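Local coordinates for protein salmonella plasmid virulence: SpvB (Salmonella typhimurium, PDB 6P0X) that probably attaches ADP-ribose to an arginine of actin and so blocks filament assembly, this chain being its N-terminal domain, a part of unknown function, at residues S55-T60 with T166-V171; Y122-W127 with D135-H140; A155-P160 with F278-H283. One frame throughout, in Å; residues are numbered along the deposited sequence.

Contact 1 of 3, residues S55-T60 with T166-V171; sequences SIARRT and TAQWLV
Arg58 grips the backbone of the partner strand twice, once through its own peptide N-H and once through its side chain. Its N donates to Ala167 O at 3.0 Å, while NE reaches one residue further back, to Thr166 O at 2.7 Å, with that oxygen almost exactly in the guanidinium plane. Extended from CG to NE, the chain carries the group over there; NH2 then shares a water with Thr166 N, and NH1 forms a salt bridge with Asp71. The indole of Trp169 lies next to the arginine, CH2 3.8 Å from NE, its plane 43° from the guanidinium. The methyl CG2 of Thr166 sits over the centre of the indole, 3.4 Å above its plane, and at the ring's rim CE3 comes 4.2 Å from Ile56 CB. Ile56 and Trp169 form an antiparallel hydrogen-bonded pair with bonds in both directions. On the other face, Ala57 CB meets Gln168 CG and Ser55 CB meets Leu170 CD2; Gln168 NE2 hydrogen-bonds Tyr276 OH and one bound acrylic acid, and Leu170 lines the pocket of another. Ala167 and Gln168 both face Leu157 on the strand beyond, the geometry of a classic beta bulge in an antiparallel sheet.

Contact 2 of 3, residues Y122-W127 with D135-H140; sequences YRLEYW and DFWLLH
Strands 123-129 and 135-140 form a beta hairpin, and within it Arg123, Glu125 and Trp127 make hydrogen-bonded pairs with His140, Leu138 and Phe136. Between them, Tyr126 faces Trp137 in a non-hydrogen-bonded pair, and there the aromatic packing is close. Tyr126 CB stands over the six-membered ring of Trp137, 3.6 Å from its centroid, and the phenol continues over the five-membered ring as an offset stack, planes 24° apart. With CG anti to the backbone N (chi1 -177°), the tyrosine runs on to Asp135, where OH donates to OD2 at 2.5 Å, on the anti side of the carboxylate and somewhat out of its plane. At the CE3-CZ3 rim of the indole, Leu124 CG comes in obliquely, 3.7 Å from Trp137 CE3. On the opposite face, Trp127 CB sits over the Phe136 ring, 3.7 Å from its centroid; the rings, though nearly parallel, are slid well aside. The Trp127 indole lies alongside Leu138, NE1 3.6 Å from CB. Glu125 bonds the side chains two residues before and after it: OE2 takes Arg123 NE in a salt bridge of 2.6 Å, met from above the carboxylate plane, and OE1 accepts Trp127 NE1 at 3.0 Å. The buried carboxylate of Glu125 thus has a partner on each oxygen, and the nearby arginine probably favours its ionised form; the Trp127 bond may help fix the indole's rotation beside Leu138.

Contact 3 of 3, residues A155-P160 with F278-H283; sequences ARLSDP and FEIRLH
Phe278 lays one face of its ring over Asp159 CA and N. Its CB starts beside the carboxylate, 3.7 Å from Asp159 OD1, an oxygen that also accepts a hydrogen bond from Gln161 N. CG, next along, lies 3.6 Å from Asp159 CA. From there the ring divides: CD2 meets Asp159 CB at 3.5 Å, whereas CD1, on the other side, packs against the CD of Pro160. Further out, CE2 approaches Asp159 N and CE1 comes to Ser158 O, 3.5 Å away. At the tip, Phe278 CZ stands 3.4 Å from Asp159 N, and the carbonyl carbon of Ser158 is close by. Asp159 CA is placed over the middle of the ring, 3.5 Å from the centroid and 6° off the ring normal, a CH-pi contact. Phe278 has CG between its backbone N and carbonyl carbon (chi1 54°), which turns the ring toward the 156-159 strand. No hydrogen bond joins the segments: this is side-chain packing between strand 156-159 with the residues next to it, an antiparallel neighbour of strand 165-175, and the stretch leading into strand 280-282, which pairs with 271-273 in a separate two-stranded sheet. The Asp159 carboxylate is nearly parallel to the ring, 11° between planes, and its OD2 bonds a glycerol, probably from the crystallisation liquor. Away from the phenyl group, the side chains of Leu157 and Ile280 cross obliquely, Leu157 CD2 3.7 Å from Ile280 CD1, and each touches bound acrylic acid.

How the contacts relate
Strand 165-175 ties contacts 1 and 3 together, since strands 55-58 and 156-159 both pair with it. Their centres are 11 Å apart, and Thr166 OG1 meets Ser158 OG at 2.7 Å, probably in a hydrogen bond, while Ala167 N lies 2.8 Å from Leu157 O. Contact 2 packs its aromatic face on contact 1, centres 12 Å apart: Trp169 CE3 lies 3.3 Å from Trp137 NE1, with those rings edge-to-face, and Ile56 CG2 is 3.4 Å from Trp137 CE2. Contacts 2 and 3, about 22 Å between centres, meet where Arg156 approaches Asp135. Bound acrylic acid lies against contacts 1 and 3, in two pockets that hold Gln168 and Leu170 respectively, whereas the side chain of Trp137 in contact 2 is about 14 Å from the nearest acrylic acid.

Contact 1 of 3, residues S55-T60 with T166-V171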
loop_
_atom_site.group_PDB
_atom_site.type_symbol
_atom_site.label_atom_id
_atom_site.label_comp_id
_atom_site.label_asym_id
_atom_site.label_seq_id
_atom_site.Cartn_x
_atom_site.Cartn_y
_atom_site.Cartn_z
ATOM N N SER A 55 3.734 4.488 4.204
ATOM C CA SER A 55 3.642 3.449 5.218
ATOM C C SER A 55 4.272 3.919 6.521
ATOM O O SER A 55 5.079 4.853 6.552
ATOM C CB SER A 55 4.322 2.156 4.758
ATOM O OG SER A 55 5.725 2.330 4.685
ATOM N N ILE A 56 3.881 3.252 7.600
ATOM C CA ILE A 56 4.603 3.289 8.869
ATOM C C ILE A 56 5.335 1.960 9.002
ATOM O O ILE A 56 4.802 0.914 8.620
ATOM C CB ILE A 56 3.650 3.530 10.058
ATOM C CG1 ILE A 56 2.836 4.815 9.862
ATOM C CG2 ILE A 56 4.421 3.598 11.361
ATOM C CD1 ILE A 56 3.675 6.058 9.626
ATOM N N ALA A 57 6.559 1.986 9.521
ATOM C CA ALA A 57 7.364 0.774 9.550
ATOM C C ALA A 57 8.142 0.666 10.851
ATOM O O ALA A 57 8.456 1.669 11.498
ATOM C CB ALA A 57 8.341 0.721 8.366
ATOM N N ARG A 58 8.447 -0.572 11.227
ATOM C CA ARG A 58 9.352 -0.827 12.337
ATOM C C ARG A 58 10.790 -0.683 11.865
ATOM O O ARG A 58 11.140 -1.092 10.753
ATOM C CB ARG A 58 9.126 -2.223 12.913
ATOM C CG ARG A 58 7.775 -2.405 13.577
ATOM C CD ARG A 58 7.704 -3.727 14.321
ATOM N NE ARG A 58 6.356 -3.981 14.818
ATOM C CZ ARG A 58 5.976 -3.798 16.077
ATOM N NH1 ARG A 58 6.846 -3.368 16.982
ATOM N NH2 ARG A 58 4.723 -4.049 16.432
ATOM N N ARG A 59 11.619 -0.080 12.711
ATOM C CA ARG A 59 13.020 0.118 12.376
ATOM C C ARG A 59 13.773 -1.210 12.375
ATOM O O ARG A 59 13.487 -2.111 13.167
ATOM C CB ARG A 59 13.659 1.080 13.374
ATOM C CG ARG A 59 14.961 1.694 12.906
ATOM C CD ARG A 59 15.607 2.508 14.009
ATOM N NE ARG A 59 16.756 3.260 13.516
ATOM C CZ ARG A 59 17.480 4.093 14.256
ATOM N NH1 ARG A 59 17.182 4.285 15.534
ATOM N NH2 ARG A 59 18.505 4.732 13.715
ATOM N N THR A 60 14.748 -1.329 11.467
ATOM C CA THR A 60 15.616 -2.498 11.422
ATOM C C THR A 60 17.099 -2.172 11.514
ATOM O O THR A 60 17.890 -3.081 11.780
ATOM C CB THR A 60 15.393 -3.305 10.131
ATOM O OG1 THR A 60 15.680 -2.484 8.992
ATOM C CG2 THR A 60 13.956 -3.804 10.048
ATOM N N THR A 166 3.496 -7.048 12.994
ATOM C CA THR A 166 3.448 -6.285 11.756
ATOM C C THR A 166 4.710 -5.447 11.614
ATOM O O THR A 166 5.085 -4.713 12.533
ATOM C CB THR A 166 2.207 -5.392 11.706
ATOM O OG1 THR A 166 1.044 -6.211 11.540
ATOM C CG2 THR A 166 2.298 -4.410 10.539
ATOM N N ALA A 167 5.369 -5.580 10.466
ATOM C CA ALA A 167 6.550 -4.803 10.128
ATOM C C ALA A 167 6.207 -3.510 9.404
ATOM O O ALA A 167 6.931 -2.518 9.545
ATOM C CB ALA A 167 7.487 -5.639 9.254
ATOM N N GLN A 168 5.126 -3.506 8.626
ATOM C CA GLN A 168 4.751 -2.358 7.814
ATOM C C GLN A 168 3.238 -2.208 7.808
ATOM O O GLN A 168 2.520 -3.162 7.499
ATOM C CB GLN A 168 5.259 -2.525 6.380
ATOM C CG GLN A 168 6.720 -2.195 6.196
ATOM C CD GLN A 168 7.165 -2.398 4.769
ATOM O OE1 GLN A 168 6.336 -2.538 3.868
ATOM N NE2 GLN A 168 8.479 -2.421 4.550
ATOM N N TRP A 169 2.760 -1.016 8.163
ATOM C CA TRP A 169 1.362 -0.636 8.000
ATOM C C TRP A 169 1.275 0.242 6.757
ATOM O O TRP A 169 1.813 1.357 6.738
ATOM C CB TRP A 169 0.835 0.102 9.228
ATOM C CG TRP A 169 0.864 -0.694 10.501
ATOM C CD1 TRP A 169 -0.183 -1.358 11.077
ATOM C CD2 TRP A 169 1.993 -0.902 11.360
ATOM N NE1 TRP A 169 0.227 -1.963 12.242
ATOM C CE2 TRP A 169 1.556 -1.698 12.438
ATOM C CE3 TRP A 169 3.329 -0.490 11.324
ATOM C CZ2 TRP A 169 2.410 -2.095 13.468
ATOM C CZ3 TRP A 169 4.174 -0.883 12.348
ATOM C CH2 TRP A 169 3.710 -1.678 13.406
ATOM N N LEU A 170 0.606 -0.263 5.723
ATOM C CA LEU A 170 0.492 0.433 4.450
ATOM C C LEU A 170 -0.732 1.338 4.454
ATOM O O LEU A 170 -1.773 0.984 5.018
ATOM C CB LEU A 170 0.390 -0.578 3.306
ATOM C CG LEU A 170 1.423 -1.709 3.312
ATOM C CD1 LEU A 170 1.185 -2.657 2.152
ATOM C CD2 LEU A 170 2.834 -1.148 3.255
ATOM N N VAL A 171 -0.604 2.508 3.818
ATOM C CA VAL A 171 -1.726 3.439 3.771
ATOM C C VAL A 171 -2.909 2.757 3.107
ATOM O O VAL A 171 -2.792 2.160 2.028
ATOM C CB VAL A 171 -1.336 4.745 3.059
ATOM C CG1 VAL A 171 -0.911 4.498 1.614
ATOM C CG2 VAL A 171 -2.496 5.732 3.112
HETATM O O HOH W 1 2.320 -5.373 15.086
#

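Contact 2 of 3, residues Y122-W127 with D135-H140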
loop_
_atom_site.group_PDB
_atom_site.type_symbol
_atom_site.label_atom_id
_atom_site.label_comp_id
_atom_site.label_asym_id
_atom_site.label_seq_id
_atom_site.Cartn_x
_atom_site.Cartn_y
_atom_site.Cartn_z
ATOM N N TYR A 122 2.686 17.242 11.788
ATOM C CA TYR A 122 1.569 16.319 11.675
ATOM C C TYR A 122 1.208 15.779 13.051
ATOM O O TYR A 122 1.855 16.087 14.057
ATOM C CB TYR A 122 1.890 15.184 10.691
ATOM C CG TYR A 122 3.076 14.305 11.046
ATOM C CD1 TYR A 122 3.063 13.492 12.177
ATOM C CD2 TYR A 122 4.185 14.239 10.213
ATOM C CE1 TYR A 122 4.135 12.680 12.490
ATOM C CE2 TYR A 122 5.260 13.416 10.514
ATOM C CZ TYR A 122 5.228 12.640 11.655
ATOM O OH TYR A 122 6.291 11.818 11.966
ATOM N N ARG A 123 0.149 14.970 13.092
ATOM C CA ARG A 123 -0.213 14.217 14.288
ATOM C C ARG A 123 -0.292 12.746 13.901
ATOM O O ARG A 123 -1.167 12.351 13.124
ATOM C CB ARG A 123 -1.533 14.688 14.898
ATOM C CG ARG A 123 -1.774 14.039 16.254
ATOM C CD ARG A 123 -3.178 14.234 16.788
ATOM N NE ARG A 123 -3.332 13.580 18.087
ATOM C CZ ARG A 123 -2.923 14.093 19.245
ATOM N NH1 ARG A 123 -2.334 15.284 19.281
ATOM N NH2 ARG A 123 -3.104 13.416 20.371
ATOM N N LEU A 124 0.630 11.945 14.424
ATOM C CA LEU A 124 0.706 10.522 14.123
ATOM C C LEU A 124 0.378 9.718 15.374
ATOM O O LEU A 124 0.925 9.986 16.449
ATOM C CB LEU A 124 2.097 10.157 13.606
ATOM C CG LEU A 124 2.361 8.700 13.231
ATOM C CD1 LEU A 124 1.474 8.269 12.072
ATOM C CD2 LEU A 124 3.830 8.522 12.887
ATOM N N GLU A 125 -0.504 8.729 15.233
ATOM C CA GLU A 125 -0.977 7.944 16.365
ATOM C C GLU A 125 -0.945 6.461 16.039
ATOM O O GLU A 125 -1.249 6.047 14.916
ATOM C CB GLU A 125 -2.398 8.333 16.763
ATOM C CG GLU A 125 -2.556 9.777 17.160
ATOM C CD GLU A 125 -4.002 10.148 17.372
ATOM O OE1 GLU A 125 -4.868 9.477 16.772
ATOM O OE2 GLU A 125 -4.271 11.106 18.129
ATOM N N TYR A 126 -0.597 5.670 17.045
ATOM C CA TYR A 126 -0.609 4.219 16.983
ATOM C C TYR A 126 -1.791 3.739 17.818
ATOM O O TYR A 126 -1.864 4.031 19.020
ATOM C CB TYR A 126 0.718 3.664 17.507
ATOM C CG TYR A 126 0.873 2.163 17.437
ATOM C CD1 TYR A 126 0.460 1.449 16.320
ATOM C CD2 TYR A 126 1.452 1.461 18.486
ATOM C CE1 TYR A 126 0.609 0.078 16.255
ATOM C CE2 TYR A 126 1.606 0.089 18.430
ATOM C CZ TYR A 126 1.183 -0.598 17.312
ATOM O OH TYR A 126 1.336 -1.966 17.253
ATOM N N TRP A 127 -2.727 3.040 17.174
ATOM C CA TRP A 127 -3.964 2.572 17.789
ATOM C C TRP A 127 -3.876 1.069 17.993
ATOM O O TRP A 127 -3.606 0.327 17.039
ATOM C CB TRP A 127 -5.180 2.889 16.912
ATOM C CG TRP A 127 -5.508 4.348 16.771
ATOM C CD1 TRP A 127 -4.681 5.340 16.324
ATOM C CD2 TRP A 127 -6.764 4.975 17.066
ATOM N NE1 TRP A 127 -5.342 6.546 16.333
ATOM C CE2 TRP A 127 -6.621 6.351 16.785
ATOM C CE3 TRP A 127 -7.993 4.509 17.549
ATOM C CZ2 TRP A 127 -7.660 7.262 16.966
ATOM C CZ3 TRP A 127 -9.025 5.417 17.729
ATOM C CH2 TRP A 127 -8.851 6.779 17.440
ATOM N N ASP A 135 -3.955 -3.606 15.626
ATOM C CA ASP A 135 -3.193 -2.367 15.681
ATOM C C ASP A 135 -3.044 -1.747 14.296
ATOM O O ASP A 135 -2.904 -2.458 13.295
ATOM C CB ASP A 135 -1.807 -2.611 16.307
ATOM C CG ASP A 135 -0.942 -3.557 15.484
ATOM O OD1 ASP A 135 -1.473 -4.538 14.922
ATOM O OD2 ASP A 135 0.281 -3.324 15.410
ATOM N N PHE A 136 -3.067 -0.415 14.256
ATOM C CA PHE A 136 -2.957 0.338 13.008
ATOM C C PHE A 136 -2.483 1.750 13.336
ATOM O O PHE A 136 -2.293 2.104 14.502
ATOM C CB PHE A 136 -4.288 0.348 12.250
ATOM C CG PHE A 136 -5.445 0.873 13.056
ATOM C CD1 PHE A 136 -5.739 2.228 13.071
ATOM C CD2 PHE A 136 -6.243 0.011 13.790
ATOM C CE1 PHE A 136 -6.807 2.713 13.803
ATOM C CE2 PHE A 136 -7.309 0.491 14.526
ATOM C CZ PHE A 136 -7.590 1.844 14.532
ATOM N N TRP A 137 -2.274 2.560 12.298
ATOM C CA TRP A 137 -1.780 3.918 12.479
ATOM C C TRP A 137 -2.735 4.928 11.854
ATOM O O TRP A 137 -3.389 4.651 10.843
ATOM C CB TRP A 137 -0.372 4.087 11.879
ATOM C CG TRP A 137 0.688 3.335 12.631
ATOM C CD1 TRP A 137 0.950 1.997 12.556
ATOM C CD2 TRP A 137 1.625 3.874 13.575
ATOM N NE1 TRP A 137 1.990 1.670 13.392
ATOM C CE2 TRP A 137 2.422 2.804 14.029
ATOM C CE3 TRP A 137 1.869 5.156 14.079
ATOM C CZ2 TRP A 137 3.445 2.975 14.962
ATOM C CZ3 TRP A 137 2.885 5.325 15.004
ATOM C CH2 TRP A 137 3.660 4.241 15.437
ATOM N N LEU A 138 -2.796 6.110 12.466
ATOM C CA LEU A 138 -3.620 7.217 11.991
ATOM C C LEU A 138 -2.744 8.455 11.872
ATOM O O LEU A 138 -2.105 8.860 12.849
ATOM C CB LEU A 138 -4.792 7.484 12.940
ATOM C CG LEU A 138 -5.780 8.568 12.504
ATOM C CD1 LEU A 138 -6.627 8.097 11.327
ATOM C CD2 LEU A 138 -6.661 8.987 13.666
ATOM N N LEU A 139 -2.721 9.058 10.686
ATOM C CA LEU A 139 -1.861 10.199 10.402
ATOM C C LEU A 139 -2.689 11.384 9.926
ATOM O O LEU A 139 -3.423 11.276 8.942
ATOM C CB LEU A 139 -0.812 9.848 9.340
ATOM C CG LEU A 139 -0.008 11.042 8.812
ATOM C CD1 LEU A 139 0.820 11.661 9.928
ATOM C CD2 LEU A 139 0.882 10.638 7.650
ATOM N N HIS A 140 -2.541 12.521 10.599
ATOM C CA HIS A 140 -3.132 13.784 10.165
ATOM C C HIS A 140 -1.971 14.650 9.691
ATOM O O HIS A 140 -1.260 15.247 10.508
ATOM C CB HIS A 140 -3.911 14.446 11.296
ATOM C CG HIS A 140 -4.746 15.607 10.858
ATOM N ND1 HIS A 140 -5.149 16.602 11.723
ATOM C CD2 HIS A 140 -5.260 15.929 9.648
ATOM C CE1 HIS A 140 -5.873 17.489 11.063
ATOM N NE2 HIS A 140 -5.956 17.104 9.802
HETATM O O HOH W 2 -3.541 11.172 14.230
#

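Contact 3 of 3, residues A155-P160 with F278-H283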
loop_
_atom_site.group_PDB
_atom_site.type_symbol
_atom_site.label_atom_id
_atom_site.label_comp_id
_atom_site.label_asym_id
_atom_site.label_seq_id
_atom_site.Cartn_x
_atom_site.Cartn_y
_atom_site.Cartn_z
ATOM N N ALA A 155 -3.755 -4.774 4.456
ATOM C CA ALA A 155 -2.825 -3.667 4.265
ATOM C C ALA A 155 -1.680 -3.693 5.274
ATOM O O ALA A 155 -1.112 -2.643 5.596
ATOM C CB ALA A 155 -3.566 -2.332 4.333
ATOM N N ARG A 156 -1.324 -4.877 5.771
ATOM C CA ARG A 156 -0.253 -5.038 6.746
ATOM C C ARG A 156 0.731 -6.086 6.254
ATOM O O ARG A 156 0.329 -7.190 5.872
ATOM C CB ARG A 156 -0.802 -5.461 8.108
ATOM C CG ARG A 156 -1.234 -4.330 9.006
ATOM C CD ARG A 156 -1.778 -4.893 10.308
ATOM N NE ARG A 156 -3.064 -4.293 10.634
ATOM C CZ ARG A 156 -4.069 -4.938 11.212
ATOM N NH1 ARG A 156 -3.946 -6.218 11.532
ATOM N NH2 ARG A 156 -5.201 -4.298 11.467
ATOM N N LEU A 157 2.015 -5.748 6.294
ATOM C CA LEU A 157 3.087 -6.697 6.011
ATOM C C LEU A 157 3.446 -7.336 7.347
ATOM O O LEU A 157 4.090 -6.707 8.187
ATOM C CB LEU A 157 4.276 -5.984 5.377
ATOM C CG LEU A 157 5.214 -6.764 4.458
ATOM C CD1 LEU A 157 4.474 -7.196 3.222
ATOM C CD2 LEU A 157 6.408 -5.911 4.075
ATOM N N SER A 158 3.014 -8.580 7.559
ATOM C CA SER A 158 3.097 -9.208 8.870
ATOM C C SER A 158 3.698 -10.606 8.778
ATOM O O SER A 158 3.657 -11.259 7.730
ATOM C CB SER A 158 1.715 -9.291 9.527
ATOM O OG SER A 158 1.070 -8.031 9.495
ATOM N N ASP A 159 4.246 -11.054 9.903
ATOM C CA ASP A 159 4.756 -12.412 10.041
ATOM C C ASP A 159 3.642 -13.408 9.737
ATOM O O ASP A 159 2.599 -13.381 10.407
ATOM C CB ASP A 159 5.297 -12.626 11.459
ATOM C CG ASP A 159 5.942 -14.001 11.665
ATOM O OD1 ASP A 159 5.789 -14.911 10.824
ATOM O OD2 ASP A 159 6.618 -14.171 12.698
ATOM N N PRO A 160 3.814 -14.293 8.752
ATOM C CA PRO A 160 2.753 -15.268 8.453
ATOM C C PRO A 160 2.424 -16.180 9.621
ATOM O O PRO A 160 1.293 -16.673 9.706
ATOM C CB PRO A 160 3.324 -16.045 7.259
ATOM C CG PRO A 160 4.278 -15.076 6.619
ATOM C CD PRO A 160 4.915 -14.361 7.777
ATOM N N PHE A 278 11.112 -12.417 9.642
ATOM C CA PHE A 278 10.363 -13.473 8.977
ATOM C C PHE A 278 10.589 -13.337 7.479
ATOM O O PHE A 278 11.034 -12.293 6.993
ATOM C CB PHE A 278 8.867 -13.424 9.327
ATOM C CG PHE A 278 8.221 -12.086 9.073
ATOM C CD1 PHE A 278 7.656 -11.792 7.841
ATOM C CD2 PHE A 278 8.164 -11.128 10.074
ATOM C CE1 PHE A 278 7.057 -10.560 7.606
ATOM C CE2 PHE A 278 7.562 -9.895 9.849
ATOM C CZ PHE A 278 7.008 -9.613 8.612
ATOM N N GLU A 279 10.272 -14.400 6.747
ATOM C CA GLU A 279 10.528 -14.429 5.315
ATOM C C GLU A 279 9.487 -13.605 4.570
ATOM O O GLU A 279 8.286 -13.684 4.851
ATOM C CB GLU A 279 10.533 -15.871 4.795
ATOM C CG GLU A 279 10.704 -16.000 3.280
ATOM C CD GLU A 279 11.144 -17.395 2.836
ATOM O OE1 GLU A 279 11.595 -17.541 1.676
ATOM O OE2 GLU A 279 11.021 -18.350 3.635
ATOM N N ILE A 280 9.959 -12.798 3.626
ATOM C CA ILE A 280 9.106 -12.063 2.700
ATOM C C ILE A 280 9.610 -12.405 1.306
ATOM O O ILE A 280 10.661 -11.914 0.887
ATOM C CB ILE A 280 9.137 -10.551 2.944
ATOM C CG1 ILE A 280 8.690 -10.232 4.372
ATOM C CG2 ILE A 280 8.268 -9.832 1.929
ATOM C CD1 ILE A 280 8.691 -8.746 4.682
ATOM N N ARG A 281 8.881 -13.255 0.591
ATOM C CA ARG A 281 9.300 -13.725 -0.721
ATOM C C ARG A 281 8.506 -13.006 -1.803
ATOM O O ARG A 281 7.303 -12.774 -1.652
ATOM C CB ARG A 281 9.109 -15.240 -0.837
ATOM C CG ARG A 281 9.686 -15.860 -2.097
ATOM C CD ARG A 281 10.119 -17.300 -1.843
ATOM N NE ARG A 281 10.807 -17.898 -2.987
ATOM C CZ ARG A 281 12.088 -17.693 -3.285
ATOM N NH1 ARG A 281 12.831 -16.890 -2.533
ATOM N NH2 ARG A 281 12.625 -18.288 -4.343
ATOM N N LEU A 282 9.184 -12.644 -2.892
ATOM C CA LEU A 282 8.559 -11.930 -4.001
ATOM C C LEU A 282 8.603 -12.797 -5.251
ATOM O O LEU A 282 9.686 -13.171 -5.717
ATOM C CB LEU A 282 9.243 -10.586 -4.262
ATOM C CG LEU A 282 8.793 -9.415 -3.385
ATOM C CD1 LEU A 282 9.476 -9.467 -2.024
ATOM C CD2 LEU A 282 9.050 -8.085 -4.078
ATOM N N HIS A 283 7.427 -13.104 -5.795
ATOM C CA HIS A 283 7.306 -13.868 -7.028
ATOM C C HIS A 283 6.748 -13.045 -8.178
ATOM O O HIS A 283 6.677 -13.550 -9.303
ATOM C CB HIS A 283 6.404 -15.092 -6.814
ATOM C CG HIS A 283 7.022 -16.174 -5.986
ATOM N ND1 HIS A 283 8.053 -16.966 -6.445
ATOM C CD2 HIS A 283 6.740 -16.611 -4.735
ATOM C CE1 HIS A 283 8.385 -17.840 -5.510
ATOM N NE2 HIS A 283 7.604 -17.645 -4.461
#